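Local coordinates for cobalamin biosynthesis protein CobN (Mycobacterium tuberculosis, PDB 7C6O), which is the large, probably catalytic subunit of cobaltochelatase, the enzyme that inserts cobalt into the corrin ring during cobalamin biosynthesis, at residues A[174-185]-A[216-227]; A[129-140]-A[152-160]. All blocks are in the same frame, centred on the assembly; numbering follows the deposited sequence.

Interaction 1: A[174-185]-A[216-227]; sequences PTWGVLERPDAG and EDAGGRPLPLYC
Gly177 and Tyr226 form the hydrogen-bonded pair of a short antiparallel ladder, with Tyr226 N to Gly177 O at 3.0 Å and Gly177 N to Tyr226 O at 3.2 Å. One residue past the strand, Leu179 N donates to Pro224 O from above the carbonyl plane. Strand 176-178 is an edge strand added to 221-227, which pairs on its other side with 190-196.

Among the apolar contacts, the Tyr226 ring folds back over the glycine, because chi1 of 64° sets CG between the backbone N and the carbonyl carbon; Gly177 CA makes a CH-pi contact 3.8 Å from the ring centroid. Val178 CG2 and Leu225 CD2 meet side by side at 3.6 Å, and Leu179 CB packs on Pro224 CG.

Two salt bridges hold the chain beyond the strand. Arg181 grips Glu216 end-on, NH1 to OE2 at 2.9 Å and NH2 to OE1 at 3.2 Å, both oxygens met from above the carboxylate plane, while its NE pairs with Glu209. Arg221 NH2 meets Asp183 OD2 at 3.0 Å, its NH1 reaching Lys186 O. A water donates to Glu216 OE2 and Pro182 O; paired charge and solvent, probably stabilising the ionised carboxylate, take over where the backbone ladder ends.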
loop_
_atom_site.group_PDB
_atom_site.type_symbol
_atom_site.label_atom_id
_atom_site.label_comp_id
_atom_site.label_asym_id
_atom_site.label_seq_id
_atom_site.Cartn_x
_atom_site.Cartn_y
_atom_site.Cartn_z
ATOM N N PRO A 174 -21.740 34.140 -1.137
ATOM C CA PRO A 174 -22.398 32.874 -0.804
ATOM C C PRO A 174 -21.410 31.865 -0.240
ATOM O O PRO A 174 -20.195 31.964 -0.426
ATOM C CB PRO A 174 -22.964 32.396 -2.147
ATOM C CG PRO A 174 -22.859 33.568 -3.076
ATOM C CD PRO A 174 -21.713 34.388 -2.585
ATOM N N THR A 175 -21.956 30.880 0.475
ATOM C CA THR A 175 -21.129 29.795 0.983
ATOM C C THR A 175 -20.594 28.918 -0.138
ATOM O O THR A 175 -19.578 28.241 0.048
ATOM C CB THR A 175 -21.924 28.950 1.981
ATOM O OG1 THR A 175 -23.073 28.396 1.331
ATOM C CG2 THR A 175 -22.385 29.807 3.150
ATOM N N TRP A 176 -21.252 28.923 -1.294
ATOM C CA TRP A 176 -20.793 28.197 -2.468
ATOM C C TRP A 176 -21.275 28.944 -3.703
ATOM O O TRP A 176 -22.234 29.715 -3.644
ATOM C CB TRP A 176 -21.307 26.752 -2.477
ATOM C CG TRP A 176 -22.771 26.651 -2.780
ATOM C CD1 TRP A 176 -23.801 26.719 -1.887
ATOM C CD2 TRP A 176 -23.367 26.468 -4.069
ATOM N NE1 TRP A 176 -25.003 26.589 -2.542
ATOM C CE2 TRP A 176 -24.764 26.434 -3.883
ATOM C CE3 TRP A 176 -22.855 26.330 -5.363
ATOM C CZ2 TRP A 176 -25.654 26.267 -4.941
ATOM C CZ3 TRP A 176 -23.742 26.165 -6.414
ATOM C CH2 TRP A 176 -25.126 26.135 -6.196
ATOM N N GLY A 177 -20.608 28.708 -4.825
ATOM C CA GLY A 177 -21.025 29.364 -6.051
ATOM C C GLY A 177 -20.200 28.899 -7.229
ATOM O O GLY A 177 -19.336 28.024 -7.112
ATOM N N VAL A 178 -20.483 29.513 -8.375
ATOM C CA VAL A 178 -19.855 29.170 -9.644
ATOM C C VAL A 178 -18.813 30.223 -9.984
ATOM O O VAL A 178 -19.012 31.419 -9.733
ATOM C CB VAL A 178 -20.907 29.060 -10.766
ATOM C CG1 VAL A 178 -20.305 28.411 -12.006
ATOM C CG2 VAL A 178 -22.125 28.289 -10.285
ATOM N N LEU A 179 -17.690 29.781 -10.548
ATOM C CA LEU A 179 -16.740 30.690 -11.177
ATOM C C LEU A 179 -17.246 30.984 -12.583
ATOM O O LEU A 179 -17.226 30.107 -13.453
ATOM C CB LEU A 179 -15.340 30.080 -11.205
ATOM C CG LEU A 179 -14.248 30.947 -11.834
ATOM C CD1 LEU A 179 -14.037 32.224 -11.031
ATOM C CD2 LEU A 179 -12.947 30.170 -11.963
ATOM N N GLU A 180 -17.715 32.209 -12.807
ATOM C CA GLU A 180 -18.340 32.537 -14.080
ATOM C C GLU A 180 -17.292 32.627 -15.182
ATOM O O GLU A 180 -16.290 33.338 -15.052
ATOM C CB GLU A 180 -19.122 33.844 -13.972
ATOM C CG GLU A 180 -20.317 33.774 -13.024
ATOM C CD GLU A 180 -21.370 32.768 -13.465
ATOM O OE1 GLU A 180 -21.437 32.451 -14.673
ATOM O OE2 GLU A 180 -22.136 32.292 -12.600
ATOM N N ARG A 181 -17.522 31.891 -16.263
ATOM C CA ARG A 181 -16.641 31.840 -17.417
ATOM C C ARG A 181 -17.498 31.803 -18.671
ATOM O O ARG A 181 -18.651 31.359 -18.621
ATOM C CB ARG A 181 -15.731 30.601 -17.386
ATOM C CG ARG A 181 -14.895 30.455 -16.127
ATOM C CD ARG A 181 -14.143 29.129 -16.113
ATOM N NE ARG A 181 -13.107 29.065 -17.142
ATOM C CZ ARG A 181 -13.222 28.401 -18.287
ATOM N NH1 ARG A 181 -14.330 27.727 -18.565
ATOM N NH2 ARG A 181 -12.221 28.406 -19.157
ATOM N N PRO A 182 -16.971 32.260 -19.804
ATOM C CA PRO A 182 -17.721 32.137 -21.057
ATOM C C PRO A 182 -17.913 30.679 -21.435
ATOM O O PRO A 182 -17.063 29.826 -21.170
ATOM C CB PRO A 182 -16.839 32.864 -22.080
ATOM C CG PRO A 182 -15.883 33.680 -21.274
ATOM C CD PRO A 182 -15.675 32.928 -20.002
ATOM N N ASP A 183 -19.053 30.398 -22.057
ATOM C CA ASP A 183 -19.353 29.054 -22.540
ATOM C C ASP A 183 -18.638 28.845 -23.869
ATOM O O ASP A 183 -18.965 29.495 -24.867
ATOM C CB ASP A 183 -20.860 28.864 -22.687
ATOM C CG ASP A 183 -21.252 27.410 -22.889
ATOM O OD1 ASP A 183 -20.426 26.621 -23.391
ATOM O OD2 ASP A 183 -22.397 27.055 -22.540
ATOM N N ALA A 184 -17.660 27.938 -23.884
ATOM C CA ALA A 184 -16.926 27.630 -25.103
ATOM C C ALA A 184 -17.726 26.776 -26.075
ATOM O O ALA A 184 -17.284 26.585 -27.213
ATOM C CB ALA A 184 -15.610 26.928 -24.764
ATOM N N GLY A 185 -18.880 26.258 -25.657
ATOM C CA GLY A 185 -19.722 25.484 -26.547
ATOM C C GLY A 185 -19.294 24.054 -26.767
ATOM O O GLY A 185 -19.652 23.466 -27.793
ATOM N N GLU A 216 -11.721 22.024 -21.385
ATOM C CA GLU A 216 -12.231 22.415 -22.695
ATOM C C GLU A 216 -11.365 21.853 -23.816
ATOM O O GLU A 216 -11.887 21.391 -24.837
ATOM C CB GLU A 216 -12.326 23.941 -22.781
ATOM C CG GLU A 216 -13.514 24.509 -22.006
ATOM C CD GLU A 216 -13.345 25.967 -21.613
ATOM O OE1 GLU A 216 -12.205 26.477 -21.648
ATOM O OE2 GLU A 216 -14.363 26.600 -21.259
ATOM N N ASP A 217 -10.039 21.868 -23.639
ATOM C CA ASP A 217 -9.152 21.281 -24.640
ATOM C C ASP A 217 -9.437 19.799 -24.839
ATOM O O ASP A 217 -9.297 19.285 -25.955
ATOM C CB ASP A 217 -7.690 21.480 -24.241
ATOM C CG ASP A 217 -7.263 22.931 -24.289
ATOM O OD1 ASP A 217 -8.011 23.752 -24.855
ATOM O OD2 ASP A 217 -6.180 23.252 -23.752
ATOM N N ALA A 218 -9.829 19.100 -23.776
ATOM C CA ALA A 218 -10.207 17.696 -23.861
ATOM C C ALA A 218 -11.636 17.496 -24.351
ATOM O O ALA A 218 -12.104 16.354 -24.402
ATOM C CB ALA A 218 -10.028 17.021 -22.498
ATOM N N GLY A 219 -12.337 18.569 -24.707
ATOM C CA GLY A 219 -13.683 18.467 -25.224
ATOM C C GLY A 219 -14.777 18.472 -24.183
ATOM O O GLY A 219 -15.949 18.302 -24.542
ATOM N N GLY A 220 -14.439 18.665 -22.904
ATOM C CA GLY A 220 -15.432 18.653 -21.852
ATOM C C GLY A 220 -15.988 20.033 -21.532
ATOM O O GLY A 220 -15.532 21.056 -22.042
ATOM N N ARG A 221 -16.999 20.040 -20.667
ATOM C CA ARG A 221 -17.642 21.269 -20.216
ATOM C C ARG A 221 -17.290 21.508 -18.755
ATOM O O ARG A 221 -17.817 20.809 -17.877
ATOM C CB ARG A 221 -19.160 21.184 -20.397
ATOM C CG ARG A 221 -19.606 20.971 -21.840
ATOM C CD ARG A 221 -21.123 20.887 -21.960
ATOM N NE ARG A 221 -21.781 22.082 -21.439
ATOM C CZ ARG A 221 -21.898 23.226 -22.108
ATOM N NH1 ARG A 221 -21.399 23.340 -23.333
ATOM N NH2 ARG A 221 -22.511 24.261 -21.549
ATOM N N PRO A 222 -16.416 22.462 -18.442
ATOM C CA PRO A 222 -15.999 22.651 -17.048
ATOM C C PRO A 222 -17.064 23.355 -16.220
ATOM O O PRO A 222 -17.721 24.295 -16.676
ATOM C CB PRO A 222 -14.736 23.512 -17.172
ATOM C CG PRO A 222 -14.928 24.263 -18.446
ATOM C CD PRO A 222 -15.703 23.361 -19.367
ATOM N N LEU A 223 -17.229 22.886 -14.985
ATOM C CA LEU A 223 -18.173 23.460 -14.028
ATOM C C LEU A 223 -17.404 23.779 -12.752
ATOM O O LEU A 223 -17.405 22.991 -11.796
ATOM C CB LEU A 223 -19.341 22.505 -13.764
ATOM C CG LEU A 223 -20.387 22.908 -12.720
ATOM C CD1 LEU A 223 -21.016 24.252 -13.053
ATOM C CD2 LEU A 223 -21.452 21.831 -12.590
ATOM N N PRO A 224 -16.713 24.920 -12.712
ATOM C CA PRO A 224 -15.934 25.274 -11.515
ATOM C C PRO A 224 -16.841 25.770 -10.397
ATOM O O PRO A 224 -17.624 26.705 -10.580
ATOM C CB PRO A 224 -15.003 26.384 -12.013
ATOM C CG PRO A 224 -15.739 26.996 -13.159
ATOM C CD PRO A 224 -16.512 25.882 -13.810
ATOM N N LEU A 225 -16.729 25.135 -9.232
ATOM C CA LEU A 225 -17.551 25.461 -8.076
ATOM C C LEU A 225 -16.658 25.627 -6.856
ATOM O O LEU A 225 -15.807 24.772 -6.589
ATOM C CB LEU A 225 -18.596 24.366 -7.816
ATOM C CG LEU A 225 -19.613 24.105 -8.929
ATOM C CD1 LEU A 225 -20.404 22.834 -8.650
ATOM C CD2 LEU A 225 -20.547 25.294 -9.075
ATOM N N TYR A 226 -16.846 26.720 -6.122
ATOM C CA TYR A 226 -16.150 26.919 -4.860
ATOM C C TYR A 226 -17.084 26.604 -3.699
ATOM O O TYR A 226 -18.306 26.723 -3.812
ATOM C CB TYR A 226 -15.608 28.347 -4.733
ATOM C CG TYR A 226 -16.663 29.430 -4.702
ATOM C CD1 TYR A 226 -17.074 30.059 -5.869
ATOM C CD2 TYR A 226 -17.239 29.834 -3.502
ATOM C CE1 TYR A 226 -18.034 31.056 -5.844
ATOM C CE2 TYR A 226 -18.205 30.827 -3.468
ATOM C CZ TYR A 226 -18.595 31.434 -4.642
ATOM O OH TYR A 226 -19.552 32.423 -4.616
ATOM N N CYS A 227 -16.494 26.194 -2.579
ATOM C CA CYS A 227 -17.269 25.863 -1.391
ATOM C C CYS A 227 -16.338 25.838 -0.192
ATOM O O CYS A 227 -15.115 25.747 -0.331
ATOM C CB CYS A 227 -17.985 24.516 -1.537
ATOM S SG CYS A 227 -16.878 23.092 -1.549
HETATM O O HOH W 1 -20.294 33.463 -7.499
HETATM O O HOH W 2 -16.856 27.088 -17.127
HETATM O O HOH W 3 -14.502 29.314 -21.827
HETATM O O HOH W 4 -16.842 26.098 -21.513
#

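Interaction 2: A[129-140]-A[152-160]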
loop_
_atom_site.group_PDB
_atom_site.type_symbol
_atom_site.label_atom_id
_atom_site.label_comp_id
_atom_site.label_asym_id
_atom_site.label_seq_id
_atom_site.Cartn_x
_atom_site.Cartn_y
_atom_site.Cartn_z
ATOM N N VAL A 129 -11.634 57.450 13.034
ATOM C CA VAL A 129 -12.709 57.858 12.135
ATOM C C VAL A 129 -14.011 57.791 12.923
ATOM O O VAL A 129 -14.013 57.390 14.093
ATOM C CB VAL A 129 -12.770 56.966 10.881
ATOM C CG1 VAL A 129 -11.503 57.117 10.053
ATOM C CG2 VAL A 129 -12.982 55.505 11.280
ATOM N N ALA A 130 -15.121 58.179 12.301
ATOM C CA ALA A 130 -16.418 58.027 12.947
ATOM C C ALA A 130 -16.722 56.550 13.181
ATOM O O ALA A 130 -16.261 55.674 12.445
ATOM C CB ALA A 130 -17.521 58.659 12.097
ATOM N N ALA A 131 -17.510 56.279 14.225
ATOM C CA ALA A 131 -17.826 54.893 14.566
ATOM C C ALA A 131 -18.508 54.178 13.406
ATOM O O ALA A 131 -18.190 53.021 13.110
ATOM C CB ALA A 131 -18.703 54.845 15.818
ATOM N N GLY A 132 -19.435 54.858 12.725
ATOM C CA GLY A 132 -20.120 54.238 11.602
ATOM C C GLY A 132 -19.193 53.884 10.456
ATOM O O GLY A 132 -19.455 52.937 9.709
ATOM N N THR A 133 -18.103 54.636 10.294
ATOM C CA THR A 133 -17.118 54.300 9.272
ATOM C C THR A 133 -16.428 52.982 9.600
ATOM O O THR A 133 -16.284 52.111 8.733
ATOM C CB THR A 133 -16.096 55.428 9.142
ATOM O OG1 THR A 133 -16.783 56.662 8.902
ATOM C CG2 THR A 133 -15.137 55.147 7.989
ATOM N N ALA A 134 -16.012 52.815 10.858
ATOM C CA ALA A 134 -15.375 51.570 11.275
ATOM C C ALA A 134 -16.343 50.396 11.195
ATOM O O ALA A 134 -15.958 49.294 10.787
ATOM C CB ALA A 134 -14.825 51.718 12.695
ATOM N N LEU A 135 -17.604 50.613 11.578
ATOM C CA LEU A 135 -18.579 49.527 11.561
ATOM C C LEU A 135 -18.874 49.064 10.137
ATOM O O LEU A 135 -19.004 47.862 9.887
ATOM C CB LEU A 135 -19.861 49.964 12.271
ATOM C CG LEU A 135 -19.744 50.179 13.784
ATOM C CD1 LEU A 135 -20.904 51.013 14.313
ATOM C CD2 LEU A 135 -19.667 48.843 14.518
ATOM N N GLN A 136 -18.977 49.997 9.189
ATOM C CA GLN A 136 -19.209 49.595 7.804
ATOM C C GLN A 136 -17.979 48.907 7.220
ATOM O O GLN A 136 -18.105 47.923 6.482
ATOM C CB GLN A 136 -19.610 50.805 6.957
ATOM C CG GLN A 136 -20.111 50.461 5.546
ATOM C CD GLN A 136 -21.555 49.969 5.525
ATOM O OE1 GLN A 136 -22.050 49.410 6.501
ATOM N NE2 GLN A 136 -22.236 50.186 4.405
ATOM N N ALA A 137 -16.782 49.407 7.541
ATOM C CA ALA A 137 -15.563 48.724 7.118
ATOM C C ALA A 137 -15.516 47.301 7.663
ATOM O O ALA A 137 -15.085 46.375 6.966
ATOM C CB ALA A 137 -14.332 49.509 7.570
ATOM N N HIS A 138 -15.957 47.112 8.909
ATOM C CA HIS A 138 -16.008 45.771 9.482
ATOM C C HIS A 138 -16.834 44.834 8.610
ATOM O O HIS A 138 -16.450 43.680 8.386
ATOM C CB HIS A 138 -16.584 45.827 10.897
ATOM C CG HIS A 138 -16.795 44.480 11.512
ATOM N ND1 HIS A 138 -15.833 43.852 12.275
ATOM C CD2 HIS A 138 -17.851 43.634 11.466
ATOM C CE1 HIS A 138 -16.290 42.680 12.678
ATOM N NE2 HIS A 138 -17.512 42.521 12.198
ATOM N N ILE A 139 -17.959 45.323 8.090
ATOM C CA ILE A 139 -18.832 44.484 7.276
ATOM C C ILE A 139 -18.182 44.172 5.932
ATOM O O ILE A 139 -18.227 43.028 5.461
ATOM C CB ILE A 139 -20.205 45.161 7.111
ATOM C CG1 ILE A 139 -20.876 45.322 8.478
ATOM C CG2 ILE A 139 -21.090 44.362 6.161
ATOM C CD1 ILE A 139 -22.186 46.083 8.447
ATOM N N TYR A 140 -17.573 45.178 5.290
ATOM C CA TYR A 140 -16.863 44.946 4.034
ATOM C C TYR A 140 -15.859 43.810 4.176
ATOM O O TYR A 140 -15.778 42.919 3.323
ATOM C CB TYR A 140 -16.138 46.216 3.581
ATOM C CG TYR A 140 -16.954 47.216 2.794
ATOM C CD1 TYR A 140 -17.408 46.924 1.510
ATOM C CD2 TYR A 140 -17.226 48.475 3.312
ATOM C CE1 TYR A 140 -18.136 47.854 0.780
ATOM C CE2 TYR A 140 -17.950 49.407 2.595
ATOM C CZ TYR A 140 -18.401 49.094 1.332
ATOM O OH TYR A 140 -19.122 50.029 0.625
ATOM N N LEU A 152 -14.477 48.858 -0.604
ATOM C CA LEU A 152 -14.004 49.373 0.678
ATOM C C LEU A 152 -13.044 50.537 0.484
ATOM O O LEU A 152 -13.131 51.550 1.190
ATOM C CB LEU A 152 -13.325 48.265 1.485
ATOM C CG LEU A 152 -12.647 48.724 2.781
ATOM C CD1 LEU A 152 -13.673 49.226 3.805
ATOM C CD2 LEU A 152 -11.790 47.608 3.367
ATOM N N HIS A 153 -12.119 50.409 -0.469
ATOM C CA HIS A 153 -11.170 51.483 -0.736
ATOM C C HIS A 153 -11.897 52.771 -1.102
ATOM O O HIS A 153 -11.583 53.847 -0.580
ATOM C CB HIS A 153 -10.214 51.064 -1.852
ATOM C CG HIS A 153 -9.060 51.995 -2.045
ATOM N ND1 HIS A 153 -9.208 53.272 -2.545
ATOM C CD2 HIS A 153 -7.735 51.834 -1.814
ATOM C CE1 HIS A 153 -8.025 53.857 -2.607
ATOM N NE2 HIS A 153 -7.115 53.007 -2.170
ATOM N N ALA A 154 -12.886 52.674 -1.993
ATOM C CA ALA A 154 -13.630 53.860 -2.407
ATOM C C ALA A 154 -14.504 54.388 -1.275
ATOM O O ALA A 154 -14.620 55.606 -1.090
ATOM C CB ALA A 154 -14.476 53.540 -3.637
ATOM N N PHE A 155 -15.130 53.488 -0.512
ATOM C CA PHE A 155 -15.935 53.913 0.628
ATOM C C PHE A 155 -15.101 54.720 1.615
ATOM O O PHE A 155 -15.530 55.777 2.090
ATOM C CB PHE A 155 -16.555 52.698 1.323
ATOM C CG PHE A 155 -17.142 53.011 2.672
ATOM C CD1 PHE A 155 -18.368 53.651 2.777
ATOM C CD2 PHE A 155 -16.460 52.680 3.834
ATOM C CE1 PHE A 155 -18.908 53.951 4.014
ATOM C CE2 PHE A 155 -16.993 52.974 5.078
ATOM C CZ PHE A 155 -18.219 53.612 5.169
ATOM N N LEU A 156 -13.899 54.236 1.933
ATOM C CA LEU A 156 -13.072 54.928 2.914
ATOM C C LEU A 156 -12.575 56.264 2.380
ATOM O O LEU A 156 -12.573 57.265 3.105
ATOM C CB LEU A 156 -11.898 54.045 3.323
ATOM C CG LEU A 156 -12.302 52.822 4.140
ATOM C CD1 LEU A 156 -11.096 51.936 4.357
ATOM C CD2 LEU A 156 -12.908 53.264 5.461
ATOM N N CYS A 157 -12.150 56.298 1.116
ATOM C CA CYS A 157 -11.689 57.550 0.524
ATOM C C CYS A 157 -12.797 58.596 0.514
ATOM O O CYS A 157 -12.597 59.732 0.963
ATOM C CB CYS A 157 -11.170 57.298 -0.892
ATOM S SG CYS A 157 -9.589 56.438 -0.957
ATOM N N ASP A 158 -13.979 58.231 0.011
ATOM C CA ASP A 158 -15.075 59.195 -0.066
ATOM C C ASP A 158 -15.546 59.620 1.318
ATOM O O ASP A 158 -15.905 60.785 1.527
ATOM C CB ASP A 158 -16.243 58.612 -0.863
ATOM C CG ASP A 158 -15.945 58.497 -2.344
ATOM O OD1 ASP A 158 -14.787 58.753 -2.745
ATOM O OD2 ASP A 158 -16.875 58.154 -3.106
ATOM N N THR A 159 -15.559 58.693 2.277
ATOM C CA THR A 159 -16.060 59.010 3.608
ATOM C C THR A 159 -15.059 59.838 4.400
ATOM O O THR A 159 -15.429 60.837 5.027
ATOM C CB THR A 159 -16.397 57.721 4.368
ATOM O OG1 THR A 159 -17.423 57.008 3.670
ATOM C CG2 THR A 159 -16.873 58.040 5.781
ATOM N N VAL A 160 -13.789 59.438 4.384
ATOM C CA VAL A 160 -12.774 60.066 5.223
ATOM C C VAL A 160 -12.158 61.281 4.544
ATOM O O VAL A 160 -12.000 62.335 5.164
ATOM C CB VAL A 160 -11.693 59.031 5.608
ATOM C CG1 VAL A 160 -10.587 59.689 6.421
ATOM C CG2 VAL A 160 -12.322 57.873 6.382
#
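Phe155 reaches from helix 152-160 into the flank of helix 131-140, a knob in the hole made by Thr133, Gln136, Ala137 and Tyr140. Its CG stands anti to the backbone N (chi1 167°), which carries the ring across to the other helix. At the root, CB lies 3.8 Å from both Tyr140 OH and Tyr140 CE2. CG comes next, 3.7 Å from the same Tyr140 CE2, and CD2 also touches that carbon; the two rings are inclined at 45°, an oblique pair. Farther out, CE1 approaches Gln136 CG, whereas CE2 looks along the ring plane to the backbone O of Thr133, at 3.8 Å. At the tip, Phe155 CZ ends against Gln136 CB at 3.6 Å. Gln136 CG sits over one face in a CH-pi contact, and Thr159 OG1 lies above the opposite face, toward the rim, so the ring is flanked on both faces. That hydroxyl donates to Phe155 O, at 2.8 Å, within its own helix.

The packing is reciprocal. Thr133 is itself a knob among Phe155, Leu156, Thr159 and Val160, its OG1 meeting Thr159 CG2 tip to tip at 3.4 Å. At the other end of the interface Leu152 CA stands almost on the normal of the Tyr140 ring, and Leu152 CD1 touches both Ala137 CB and Tyr140 CD2.

Beyond the helices, Phe167 meets Phe155 edge-to-face, and Tyr140 OH bonds to Thr168 O. The segments run nearly antiparallel, at 172°, as neighbours in a helical hairpin with axes 10.6 Å apart. Val129, Ala137 and Leu156 also touch Val111 of strand 110-114, and Leu156 and Val160 reach strand 84-89, so the pair lies against the four-stranded parallel sheet.

How the interactions relate
Interaction 2 is the buried contact of the two, two helices meeting mainly through side chains, with no hydrogen bond between the two segments. Interaction 1 is only partly buried: its backbone ladder adds an edge strand to a seven-stranded mixed sheet, and its exposed end relies on salt bridges and water. The two serve different sheets, since 129-140 and 152-160 pack on the four-stranded parallel sheet. They follow one another along the chain, helix 146-161 leading on to strand 176-178, yet they do not touch: their centres are 34 Å apart and their nearest atoms about 12 Å. Charged groups thus carry much of interaction 1, apolar and aromatic packing interaction 2.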